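PDB 4B5C: putative OMPA family lipoprotein, which probably works in the Tol-Pal system, helping the outer membrane to invaginate during cell division and to keep its integrity. Local coordinates for residues A[66-71]-A[91-96]. Residues are numbered along the deposited sequence; the frame is centred on the assembly and turned at random.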
loop_
_atom_site.group_PDB
_atom_site.type_symbol
_atom_site.label_atom_id
_atom_site.label_comp_id
_atom_site.label_asym_id
_atom_site.label_seq_id
_atom_site.Cartn_x
_atom_site.Cartn_y
_atom_site.Cartn_z
ATOM N N ILE A 66 -6.068 8.636 -4.218
ATOM C CA ILE A 66 -5.061 7.588 -4.326
ATOM C C ILE A 66 -5.700 6.208 -4.398
ATOM O O ILE A 66 -6.731 5.957 -3.772
ATOM C CB ILE A 66 -4.085 7.601 -3.131
ATOM C CG1 ILE A 66 -4.832 7.305 -1.828
ATOM C CG2 ILE A 66 -3.350 8.929 -3.047
ATOM C CD1 ILE A 66 -3.924 6.919 -0.678
ATOM N N LEU A 67 -5.088 5.321 -5.176
ATOM C CA LEU A 67 -5.438 3.908 -5.138
ATOM C C LEU A 67 -4.439 3.181 -4.248
ATOM O O LEU A 67 -3.229 3.302 -4.427
ATOM C CB LEU A 67 -5.437 3.288 -6.537
ATOM C CG LEU A 67 -6.582 3.648 -7.486
ATOM C CD1 LEU A 67 -6.472 2.840 -8.772
ATOM C CD2 LEU A 67 -7.930 3.413 -6.825
ATOM N N ILE A 68 -4.947 2.443 -3.272
ATOM C CA ILE A 68 -4.088 1.626 -2.433
ATOM C C ILE A 68 -4.088 0.217 -3.003
ATOM O O ILE A 68 -5.035 -0.544 -2.803
ATOM C CB ILE A 68 -4.558 1.615 -0.968
ATOM C CG1 ILE A 68 -4.743 3.049 -0.463
ATOM C CG2 ILE A 68 -3.568 0.856 -0.094
ATOM C CD1 ILE A 68 -5.245 3.141 0.968
ATOM N N GLN A 69 -3.026 -0.116 -3.728
ATOM C CA GLN A 69 -2.950 -1.384 -4.443
ATOM C C GLN A 69 -2.204 -2.448 -3.652
ATOM O O GLN A 69 -1.000 -2.326 -3.406
ATOM C CB GLN A 69 -2.294 -1.176 -5.808
ATOM C CG GLN A 69 -2.963 -0.091 -6.638
ATOM C CD GLN A 69 -2.248 0.166 -7.948
ATOM O OE1 GLN A 69 -1.238 -0.469 -8.256
ATOM N NE2 GLN A 69 -2.768 1.106 -8.728
ATOM N N GLY A 70 -2.927 -3.492 -3.259
ATOM C CA GLY A 70 -2.344 -4.591 -2.514
ATOM C C GLY A 70 -1.776 -5.666 -3.421
ATOM O O GLY A 70 -2.375 -6.017 -4.438
ATOM N N ASN A 71 -0.611 -6.188 -3.052
ATOM C CA ASN A 71 0.034 -7.237 -3.833
ATOM C C ASN A 71 0.490 -8.391 -2.949
ATOM O O ASN A 71 0.591 -8.240 -1.733
ATOM C CB ASN A 71 1.225 -6.669 -4.610
ATOM C CG ASN A 71 0.824 -5.558 -5.559
ATOM O OD1 ASN A 71 0.602 -5.793 -6.746
ATOM N ND2 ASN A 71 0.723 -4.339 -5.038
ATOM N N ALA A 91 -5.877 -2.585 5.074
ATOM C CA ALA A 91 -5.178 -2.351 6.334
ATOM C C ALA A 91 -4.506 -0.983 6.302
ATOM O O ALA A 91 -4.492 -0.261 7.298
ATOM C CB ALA A 91 -4.163 -3.450 6.606
ATOM N N VAL A 92 -3.950 -0.638 5.144
ATOM C CA VAL A 92 -3.379 0.685 4.925
ATOM C C VAL A 92 -4.483 1.740 4.918
ATOM O O VAL A 92 -4.361 2.783 5.556
ATOM C CB VAL A 92 -2.617 0.755 3.582
ATOM C CG1 VAL A 92 -2.091 2.160 3.345
ATOM C CG2 VAL A 92 -1.481 -0.262 3.560
ATOM N N ARG A 93 -5.562 1.454 4.195
ATOM C CA ARG A 93 -6.689 2.375 4.089
ATOM C C ARG A 93 -7.259 2.713 5.470
ATOM O O ARG A 93 -7.441 3.883 5.803
ATOM C CB ARG A 93 -7.772 1.780 3.184
ATOM C CG ARG A 93 -8.809 2.775 2.686
ATOM C CD ARG A 93 -10.214 2.254 2.946
ATOM N NE ARG A 93 -10.562 2.376 4.357
ATOM C CZ ARG A 93 -11.387 1.562 5.007
ATOM N NH1 ARG A 93 -11.960 0.540 4.381
ATOM N NH2 ARG A 93 -11.631 1.767 6.293
ATOM N N ARG A 94 -7.531 1.687 6.271
ATOM C CA ARG A 94 -8.042 1.893 7.625
ATOM C C ARG A 94 -7.071 2.719 8.471
ATOM O O ARG A 94 -7.490 3.549 9.283
ATOM C CB ARG A 94 -8.361 0.557 8.306
ATOM C CG ARG A 94 -9.571 -0.156 7.714
ATOM C CD ARG A 94 -9.965 -1.398 8.510
ATOM N NE ARG A 94 -9.043 -2.512 8.305
ATOM C CZ ARG A 94 -8.117 -2.890 9.182
ATOM N NH1 ARG A 94 -7.989 -2.245 10.335
ATOM N NH2 ARG A 94 -7.321 -3.916 8.909
ATOM N N ALA A 95 -5.774 2.493 8.274
ATOM C CA ALA A 95 -4.754 3.272 8.963
ATOM C C ALA A 95 -4.885 4.749 8.600
ATOM O O ALA A 95 -4.808 5.622 9.466
ATOM C CB ALA A 95 -3.366 2.757 8.610
ATOM N N LEU A 96 -5.090 5.016 7.315
ATOM C CA LEU A 96 -5.257 6.378 6.831
ATOM C C LEU A 96 -6.588 6.970 7.288
ATOM O O LEU A 96 -6.666 8.155 7.615
ATOM C CB LEU A 96 -5.141 6.427 5.303
ATOM C CG LEU A 96 -3.741 6.195 4.727
ATOM C CD1 LEU A 96 -3.762 6.171 3.203
ATOM C CD2 LEU A 96 -2.774 7.254 5.236
#
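I68 meets V92, R93 and L96 where strand 66-71 packs against helix 78-98. The two elements are the first strand and the helix of a beta-alpha-beta unit in the OmpA-like domain. Strand 106-112 completes the unit and lies parallel beside strand 66-71. The axes of the two short segments approach to 9.3 Å, and their directions differ by 143°. The helix thus runs back roughly antiparallel over one face of the sheet.

I68 carries most of the contact. Its two branches reach different parts of the helix, though both come near CG1 of V92. CG1 of I68 is anti to the carbonyl carbon (chi1 -52°), and the extended chi2 of 178° sends CD1 straight out to the helix. There CD1 touches the backbone of R93, 3.5 Å from its CA. It also lies against CB of R93, and the two side chains cross at about a right angle. The long arginine chain bends at chi2 and chi3, and its end leads away from the strand. Only its base therefore takes part in the packing. The other branch of I68, CG2, sits 3.8 Å from CB of V92. CG1 of V92 is also near this methyl, and the two side chains meet at a slant.

I66, two residues earlier on the same face of the strand, reaches L96 tip to tip. L96 lies one helical turn after V92, and its N bonds to O of V92 at 2.9 Å. No hydrogen bond links the strand to the helix, and the interface between them is apolar. L51 and A55 of helix 48-60 extend this core, touching V92 and L96 respectively. M106 of strand 106-112 also packs on L96. CD1 of L96 is shared by both isoleucines, 4.0 Å from CD1 of I66 and 4.0 Å from CD1 of I68.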